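Local coordinates for protein putative hydrolase (Agrobacterium vitis, PDB 3LLC) that probably acts as an alpha/beta-hydrolase that cleaves acyl ester or thioester bonds, as in relatives that remove palmitoyl groups from proteins, at residues P145-T150 and Y222-K227; S176-E181 and D217-Y222. All coordinates share one frame; numbering follows the deposited sequence.

In the fold
From the N terminus, segment 145-150 comes first, after strand 136-143 and running into helix 149-154. Segment 176-181 follows as the turn between the two short strands 171-174 and 183-186. The chain then returns to the main sheet with strand 209-214, and segment 217-222 leaves it toward helix 222-230. Interaction 2 closes a loop of 35 residues between its segments. This loop is nested inside the larger one of 71 residues closed by interaction 1. The two share Tyr222 and touch where Val220 packs on Pro145 and Ala146. Interaction 1 ties the turn after strand 136-143 to helix 222-230, which follows the adjacent strand 209-214; interaction 2 ties the outlying hairpin to the probable acid loop.

Interaction 1: residues P145-T150 and Y222-K227; sequences PAPDFT and YQHALK
The imidazole ring of His224 has the carbonyl oxygens Pro147 O and Pro145 O at its edge, both near the ring plane. Pro147 CG and CD come up from one side of that plane, beside NE2 and CD2, with Pro147 CG 3.8 Å from His224 NE2. Away from the contact, Phe149 has Ala146 O at its ring edge.

One hydrogen bond crosses between the segments. His224 NE2 donates to Pro147 O at 2.8 Å, with an N-H...O angle of 153°. The acceptor sits only 3° out of the imidazole plane, and the donor lies in the carbonyl plane. The bond thus helps fix the rotation of the ring as well as its position. His224 CG is anti to the backbone N (chi1 -159°), which carries the ring away from its helix and across to Pro147. Since a carbonyl can only accept, NE2 must carry the proton here; the charge of the ring is not settled by this. Pro145 O stands 3.9 Å from His224 CD2, a looser contact.

A water lies between the backbones. It is 3.2 Å from Pro145 O, and a weaker bond runs to His224 O. More acceptors surround it than it has protons, so these bonds may not all form at once.

Residues Ala146 to Phe149 make a type II beta turn, which brings the chain round into helix 149-154. The Asp148 carboxylate turns to another loop and accepts from the backbone N of Val198 and Met199. Lys227 reaches Asp152 of helix 149-154 in a salt bridge. His224 also packs on Asp152 and Leu153. The buried contact therefore joins helix 222-230 to the turn after strand 136-143, with Pro147 resting on helix 115-128 and Pro145 on strand 209-214.

Interaction 2: residues S176-E181 and D217-Y222; sequences SEYSPE and DPDVPY
Tyr178 and Asp219 make the direct polar contact. The phenol donates from Tyr178 OH to Asp219 OD2 at 2.6 Å, a short hydrogen bond. The carboxylate oxygen lies at the ring edge, in the plane of the ring. The hydroxyl reaches it on the syn side, 26° out of the carboxylate plane. Ring and carboxylate are turned 78° apart, and the two side chains come from opposite directions.

A second link is through water. Glu177 is modelled in two conformers, and the bridge holds for the one described, so this link is less certain. One water donates to Glu177 OE1 at 2.7 Å and to Asp219 OD1 at 2.6 Å. It bridges two carboxylates whose like charges lie close together, and probably eases their repulsion. In this conformer the Glu177 chain is extended, with CG anti to the backbone N (chi1 171°), which carries its carboxylate out to the water.

Van der Waals contact is slight. Pro218 CG lies 3.9 Å from Glu177 OE1 of the same conformer, the two side chains crossing at about a right angle. Glu177 CB sits over the centre of one Tyr178 ring face.

Bonds within each segment shape the partners. Ser176 OG accepts from Tyr178 N in an ST turn, within a type I beta turn. Asp217 OD1 accepts from Asp219 N and Val220 N, the first forming an Asx turn.

Asp217 OD2 is hydrogen-bonded to His247 ND1, and both Tyr178 and Asp219 touch His247. With Ser114 on what is probably the nucleophile elbow, this geometry is consistent with the Ser-His-Asp catalytic triad of the alpha/beta-hydrolase fold, Asp217 being the probable acid on the loop after strand 209-214.

Interaction 1: residues P145-T150 and Y222-K227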
ATOM      1  N   PRO A 145      -2.431   8.114   1.482  1.00 22.02           N
ATOM      2  CA  PRO A 145      -1.276   7.541   0.813  1.00 21.24           C
ATOM      3  C   PRO A 145       0.032   8.289   1.083  1.00 23.01           C
ATOM      4  O   PRO A 145       0.031   9.517   1.202  1.00 23.32           O
ATOM      5  CB  PRO A 145      -1.650   7.649  -0.675  1.00 22.13           C
ATOM      6  CG  PRO A 145      -2.561   8.837  -0.704  1.00 21.45           C
ATOM      7  CD  PRO A 145      -3.395   8.690   0.536  1.00 21.49           C
ATOM      8  N   ALA A 146       1.144   7.544   1.108  1.00 22.12           N
ATOM      9  CA  ALA A 146       2.446   8.099   1.495  1.00 21.72           C
ATOM     10  C   ALA A 146       3.518   7.892   0.417  1.00 24.28           C
ATOM     11  O   ALA A 146       4.643   7.434   0.706  1.00 22.61           O
ATOM     12  CB  ALA A 146       2.906   7.470   2.873  1.00 22.09           C
ATOM     13  N   PRO A 147       3.221   8.305  -0.838  1.00 22.06           N
ATOM     14  CA  PRO A 147       4.288   8.233  -1.861  1.00 22.92           C
ATOM     15  C   PRO A 147       5.504   9.050  -1.466  1.00 20.83           C
ATOM     16  O   PRO A 147       5.368  10.139  -0.916  1.00 21.63           O
ATOM     17  CB  PRO A 147       3.608   8.850  -3.121  1.00 23.56           C
ATOM     18  CG  PRO A 147       2.524   9.759  -2.561  1.00 21.41           C
ATOM     19  CD  PRO A 147       2.013   8.971  -1.334  1.00 23.99           C
ATOM     20  N   ASP A 148       6.701   8.542  -1.799  1.00 21.01           N
ATOM     21  CA  ASP A 148       7.959   9.259  -1.634  1.00 18.63           C
ATOM     22  C   ASP A 148       8.150   9.750  -0.191  1.00 19.62           C
ATOM     23  O   ASP A 148       8.779  10.779   0.023  1.00 18.34           O
ATOM     24  CB  ASP A 148       8.051  10.446  -2.595  1.00 18.17           C
ATOM     25  CG  ASP A 148       7.787  10.036  -4.069  1.00 21.29           C
ATOM     26  OD1 ASP A 148       7.804   8.795  -4.335  1.00 20.36           O
ATOM     27  OD2 ASP A 148       7.594  10.957  -4.915  1.00 22.58           O
ATOM     28  N   PHE A 149       7.655   8.981   0.780  1.00 21.63           N
ATOM     29  CA  PHE A 149       7.735   9.451   2.171  1.00 21.12           C
ATOM     30  C   PHE A 149       9.173   9.618   2.657  1.00 19.07           C
ATOM     31  O   PHE A 149       9.463  10.508   3.484  1.00 18.84           O
ATOM     32  CB  PHE A 149       6.830   8.633   3.144  1.00 22.58           C
ATOM     33  CG  PHE A 149       7.355   7.274   3.549  1.00 20.61           C
ATOM     34  CD1 PHE A 149       8.390   7.129   4.447  1.00 22.50           C
ATOM     35  CD2 PHE A 149       6.712   6.110   3.098  1.00 24.67           C
ATOM     36  CE1 PHE A 149       8.816   5.854   4.834  1.00 22.40           C
ATOM     37  CE2 PHE A 149       7.150   4.846   3.490  1.00 26.18           C
ATOM     38  CZ  PHE A 149       8.177   4.726   4.347  1.00 23.97           C
ATOM     39  N   THR A 150      10.096   8.778   2.174  1.00 20.36           N
ATOM     40  CA  THR A 150      11.492   8.848   2.637  1.00 21.12           C
ATOM     41  C   THR A 150      12.137  10.176   2.245  1.00 20.65           C
ATOM     42  O   THR A 150      12.757  10.827   3.075  1.00 18.21           O
ATOM     43  CB  THR A 150      12.343   7.640   2.140  1.00 22.42           C
ATOM     44  OG1 THR A 150      12.339   7.623   0.699  1.00 21.49           O
ATOM     45  CG2 THR A 150      11.783   6.315   2.685  1.00 19.17           C
ATOM     46  N   TYR A 222      -2.174  16.553   5.040  1.00 21.45           N
ATOM     47  CA  TYR A 222      -3.164  16.496   3.949  1.00 20.02           C
ATOM     48  C   TYR A 222      -2.623  17.178   2.675  1.00 19.65           C
ATOM     49  O   TYR A 222      -3.037  16.835   1.568  1.00 21.90           O
ATOM     50  CB  TYR A 222      -4.513  17.098   4.377  1.00 19.33           C
ATOM     51  CG  TYR A 222      -4.530  18.593   4.458  1.00 20.13           C
ATOM     52  CD1 TYR A 222      -4.835  19.373   3.333  1.00 18.46           C
ATOM     53  CD2 TYR A 222      -4.255  19.259   5.663  1.00 19.86           C
ATOM     54  CE1 TYR A 222      -4.817  20.746   3.400  1.00 22.49           C
ATOM     55  CE2 TYR A 222      -4.242  20.642   5.729  1.00 22.58           C
ATOM     56  CZ  TYR A 222      -4.535  21.379   4.590  1.00 25.98           C
ATOM     57  OH  TYR A 222      -4.525  22.749   4.645  1.00 25.94           O
ATOM     58  N   GLN A 223      -1.723  18.154   2.844  1.00 19.43           N
ATOM     59  CA  GLN A 223      -1.066  18.843   1.695  1.00 21.20           C
ATOM     60  C   GLN A 223      -0.327  17.838   0.775  1.00 20.45           C
ATOM     61  O   GLN A 223      -0.133  18.097  -0.441  1.00 20.99           O
ATOM     62  CB  GLN A 223      -0.089  19.921   2.188  1.00 20.57           C
ATOM     63  CG  GLN A 223      -0.750  21.118   2.941  1.00 23.72           C
ATOM     64  CD  GLN A 223      -0.866  20.945   4.477  1.00 23.22           C
ATOM     65  OE1 GLN A 223      -0.874  19.822   5.021  1.00 20.43           O
ATOM     66  NE2 GLN A 223      -1.021  22.082   5.173  1.00 23.89           N
ATOM     67  N   HIS A 224       0.112  16.702   1.353  1.00 19.69           N
ATOM     68  CA  HIS A 224       0.783  15.643   0.581  1.00 20.48           C
ATOM     69  C   HIS A 224      -0.194  15.012  -0.434  1.00 21.88           C
ATOM     70  O   HIS A 224       0.225  14.639  -1.564  1.00 20.96           O
ATOM     71  CB  HIS A 224       1.344  14.578   1.518  1.00 21.75           C
ATOM     72  CG  HIS A 224       2.444  13.747   0.933  1.00 22.61           C
ATOM     73  ND1 HIS A 224       3.656  14.286   0.539  1.00 22.60           N
ATOM     74  CD2 HIS A 224       2.527  12.413   0.706  1.00 25.71           C
ATOM     75  CE1 HIS A 224       4.433  13.311   0.080  1.00 26.36           C
ATOM     76  NE2 HIS A 224       3.771  12.165   0.166  1.00 24.56           N
ATOM     77  N   ALA A 225      -1.475  14.905  -0.067  1.00 19.43           N
ATOM     78  CA  ALA A 225      -2.518  14.375  -0.966  1.00 20.80           C
ATOM     79  C   ALA A 225      -2.788  15.353  -2.122  1.00 22.42           C
ATOM     80  O   ALA A 225      -2.970  14.930  -3.260  1.00 22.41           O
ATOM     81  CB  ALA A 225      -3.842  14.043  -0.199  1.00 19.49           C
ATOM     82  N   LEU A 226      -2.796  16.658  -1.827  1.00 20.64           N
ATOM     83  CA  LEU A 226      -2.922  17.705  -2.856  1.00 21.13           C
ATOM     84  C   LEU A 226      -1.721  17.660  -3.808  1.00 23.91           C
ATOM     85  O   LEU A 226      -1.890  17.815  -5.017  1.00 20.80           O
ATOM     86  CB  LEU A 226      -3.084  19.097  -2.218  1.00 20.12           C
ATOM     87  CG  LEU A 226      -4.471  19.353  -1.579  1.00 21.07           C
ATOM     88  CD1 LEU A 226      -4.420  20.628  -0.676  1.00 20.88           C
ATOM     89  CD2 LEU A 226      -5.590  19.482  -2.641  1.00 20.44           C
ATOM     90  N   LYS A 227      -0.515  17.433  -3.271  1.00 20.79           N
ATOM     91  CA  LYS A 227       0.687  17.250  -4.113  1.00 21.52           C
ATOM     92  C   LYS A 227       0.535  16.020  -5.055  1.00 21.15           C
ATOM     93  O   LYS A 227       0.812  16.106  -6.271  1.00 21.80           O
ATOM     94  CB  LYS A 227       1.946  17.079  -3.245  1.00 21.64           C
ATOM     95  CG  LYS A 227       3.248  16.972  -4.056  1.00 28.13           C
ATOM     96  CD  LYS A 227       4.508  16.813  -3.128  1.00 30.02           C
ATOM     97  CE  LYS A 227       5.808  16.727  -3.920  1.00 35.17           C
ATOM     98  NZ  LYS A 227       6.998  16.815  -3.030  1.00 34.23           N
TER
HETATM   99  O   HOH W   1      -0.128  11.606  -1.269  1.00 41.14           O

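Interaction 2: residues S176-E181 and D217-Y222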
ATOM      1  N   SER A 176       6.947   6.159  18.650  1.00 45.82           N
ATOM      2  CA  SER A 176       5.658   5.919  17.979  1.00 47.63           C
ATOM      3  C   SER A 176       4.473   6.200  18.893  1.00 47.60           C
ATOM      4  O   SER A 176       4.373   5.613  19.977  1.00 42.61           O
ATOM      5  CB  SER A 176       5.534   4.472  17.495  1.00 49.59           C
ATOM      6  OG  SER A 176       4.329   4.293  16.746  1.00 49.88           O
ATOM      7  N   GLU A 177       3.579   7.082  18.432  1.00 48.08           N
ATOM      8  CA  GLU A 177       2.280   7.366  19.064  0.50 49.78           C
ATOM      9  C   GLU A 177       1.505   6.069  19.309  1.00 50.86           C
ATOM     10  O   GLU A 177       0.831   5.895  20.332  1.00 50.14           O
ATOM     11  CB  GLU A 177       1.457   8.291  18.133  0.50 50.11           C
ATOM     12  CG  GLU A 177      -0.008   8.530  18.519  0.50 48.50           C
ATOM     13  CD  GLU A 177      -0.673   9.613  17.664  0.50 50.67           C
ATOM     14  OE1 GLU A 177      -0.012  10.141  16.743  0.50 36.73           O
ATOM     15  OE2 GLU A 177      -1.859   9.937  17.912  0.50 50.03           O
ATOM     16  N   TYR A 178       1.599   5.167  18.329  1.00 50.31           N
ATOM     17  CA  TYR A 178       0.784   3.954  18.273  1.00 52.43           C
ATOM     18  C   TYR A 178       1.420   2.671  18.854  1.00 54.42           C
ATOM     19  O   TYR A 178       0.917   1.585  18.552  1.00 56.05           O
ATOM     20  CB  TYR A 178       0.370   3.671  16.807  1.00 52.31           C
ATOM     21  CG  TYR A 178       0.018   4.914  15.998  1.00 52.33           C
ATOM     22  CD1 TYR A 178      -1.223   5.542  16.148  1.00 52.79           C
ATOM     23  CD2 TYR A 178       0.932   5.467  15.095  1.00 49.80           C
ATOM     24  CE1 TYR A 178      -1.550   6.684  15.420  1.00 49.30           C
ATOM     25  CE2 TYR A 178       0.618   6.615  14.364  1.00 52.02           C
ATOM     26  CZ  TYR A 178      -0.627   7.218  14.529  1.00 52.03           C
ATOM     27  OH  TYR A 178      -0.934   8.360  13.821  1.00 40.45           O
ATOM     28  N   SER A 179       2.497   2.760  19.650  1.00 55.27           N
ATOM     29  CA  SER A 179       3.077   1.544  20.314  1.00 54.69           C
ATOM     30  C   SER A 179       4.320   1.790  21.176  1.00 53.81           C
ATOM     31  O   SER A 179       5.042   2.756  20.950  1.00 52.08           O
ATOM     32  CB  SER A 179       3.407   0.432  19.284  1.00 55.88           C
ATOM     33  OG  SER A 179       4.195   0.904  18.208  1.00 54.17           O
ATOM     34  N   PRO A 180       4.588   0.890  22.158  1.00 54.59           N
ATOM     35  CA  PRO A 180       5.797   1.011  23.006  1.00 54.08           C
ATOM     36  C   PRO A 180       7.112   0.652  22.274  1.00 53.44           C
ATOM     37  O   PRO A 180       8.200   1.004  22.753  1.00 52.79           O
ATOM     38  CB  PRO A 180       5.530   0.034  24.169  1.00 53.64           C
ATOM     39  CG  PRO A 180       4.532  -0.957  23.651  1.00 53.69           C
ATOM     40  CD  PRO A 180       3.837  -0.355  22.436  1.00 55.16           C
ATOM     41  N   GLU A 181       6.987  -0.071  21.157  1.00 52.27           N
ATOM     42  CA  GLU A 181       8.103  -0.322  20.232  0.50 52.10           C
ATOM     43  C   GLU A 181       8.245   0.873  19.268  1.00 51.46           C
ATOM     44  O   GLU A 181       7.351   1.109  18.449  1.00 51.89           O
ATOM     45  CB  GLU A 181       7.846  -1.618  19.434  0.50 52.29           C
ATOM     46  CG  GLU A 181       8.889  -1.949  18.359  0.50 49.11           C
ATOM     47  N   ASP A 217      -4.329  14.572  10.281  1.00 18.43           N
ATOM     48  CA  ASP A 217      -3.354  13.463  10.158  1.00 18.08           C
ATOM     49  C   ASP A 217      -1.961  14.009  10.518  1.00 19.21           C
ATOM     50  O   ASP A 217      -1.434  14.880   9.809  1.00 19.82           O
ATOM     51  CB  ASP A 217      -3.425  12.930   8.702  1.00 19.02           C
ATOM     52  CG  ASP A 217      -2.544  11.715   8.462  1.00 21.67           C
ATOM     53  OD1 ASP A 217      -1.501  11.576   9.163  1.00 21.53           O
ATOM     54  OD2 ASP A 217      -2.839  10.916   7.534  1.00 21.78           O
ATOM     55  N   PRO A 218      -1.380  13.578  11.683  1.00 19.41           N
ATOM     56  CA  PRO A 218      -0.074  14.081  12.077  1.00 19.99           C
ATOM     57  C   PRO A 218       1.128  13.379  11.408  1.00 23.26           C
ATOM     58  O   PRO A 218       2.245  13.821  11.624  1.00 22.67           O
ATOM     59  CB  PRO A 218      -0.050  13.835  13.614  1.00 19.72           C
ATOM     60  CG  PRO A 218      -0.801  12.538  13.732  1.00 22.03           C
ATOM     61  CD  PRO A 218      -1.844  12.526  12.605  1.00 21.01           C
ATOM     62  N   ASP A 219       0.896  12.344  10.600  1.00 21.66           N
ATOM     63  CA  ASP A 219       1.955  11.539   9.975  1.00 22.81           C
ATOM     64  C   ASP A 219       2.120  11.850   8.480  1.00 25.04           C
ATOM     65  O   ASP A 219       3.224  12.123   8.033  1.00 25.08           O
ATOM     66  CB  ASP A 219       1.642  10.060  10.116  1.00 25.04           C
ATOM     67  CG  ASP A 219       1.520   9.622  11.587  1.00 30.76           C
ATOM     68  OD1 ASP A 219       2.188  10.218  12.455  1.00 30.78           O
ATOM     69  OD2 ASP A 219       0.712   8.728  11.864  1.00 37.78           O
ATOM     70  N   VAL A 220       1.013  11.809   7.737  1.00 23.73           N
ATOM     71  CA  VAL A 220       0.974  12.266   6.332  1.00 22.38           C
ATOM     72  C   VAL A 220       0.118  13.565   6.246  1.00 22.54           C
ATOM     73  O   VAL A 220      -1.087  13.492   6.349  1.00 21.81           O
ATOM     74  CB  VAL A 220       0.393  11.160   5.407  1.00 24.92           C
ATOM     75  CG1 VAL A 220       0.268  11.673   3.943  1.00 25.67           C
ATOM     76  CG2 VAL A 220       1.275   9.897   5.448  1.00 26.76           C
ATOM     77  N   PRO A 221       0.742  14.750   6.109  1.00 22.58           N
ATOM     78  CA  PRO A 221      -0.006  16.011   6.049  1.00 22.40           C
ATOM     79  C   PRO A 221      -0.981  15.985   4.877  1.00 21.84           C
ATOM     80  O   PRO A 221      -0.627  15.433   3.841  1.00 21.80           O
ATOM     81  CB  PRO A 221       1.064  17.082   5.805  1.00 25.68           C
ATOM     82  CG  PRO A 221       2.371  16.409   5.859  1.00 29.96           C
ATOM     83  CD  PRO A 221       2.189  14.940   5.919  1.00 24.41           C
ATOM     84  N   TYR A 222      -2.174  16.553   5.040  1.00 21.45           N
ATOM     85  CA  TYR A 222      -3.164  16.496   3.949  1.00 20.02           C
ATOM     86  C   TYR A 222      -2.623  17.178   2.675  1.00 19.65           C
ATOM     87  O   TYR A 222      -3.037  16.835   1.568  1.00 21.90           O
ATOM     88  CB  TYR A 222      -4.513  17.098   4.377  1.00 19.33           C
ATOM     89  CG  TYR A 222      -4.530  18.593   4.458  1.00 20.13           C
ATOM     90  CD1 TYR A 222      -4.835  19.373   3.333  1.00 18.46           C
ATOM     91  CD2 TYR A 222      -4.255  19.259   5.663  1.00 19.86           C
ATOM     92  CE1 TYR A 222      -4.817  20.746   3.400  1.00 22.49           C
ATOM     93  CE2 TYR A 222      -4.242  20.642   5.729  1.00 22.58           C
ATOM     94  CZ  TYR A 222      -4.535  21.379   4.590  1.00 25.98           C
ATOM     95  OH  TYR A 222      -4.525  22.749   4.645  1.00 25.94           O
TER
HETATM   96  O   HOH W   2       2.096  10.155  15.062  1.00 33.19           O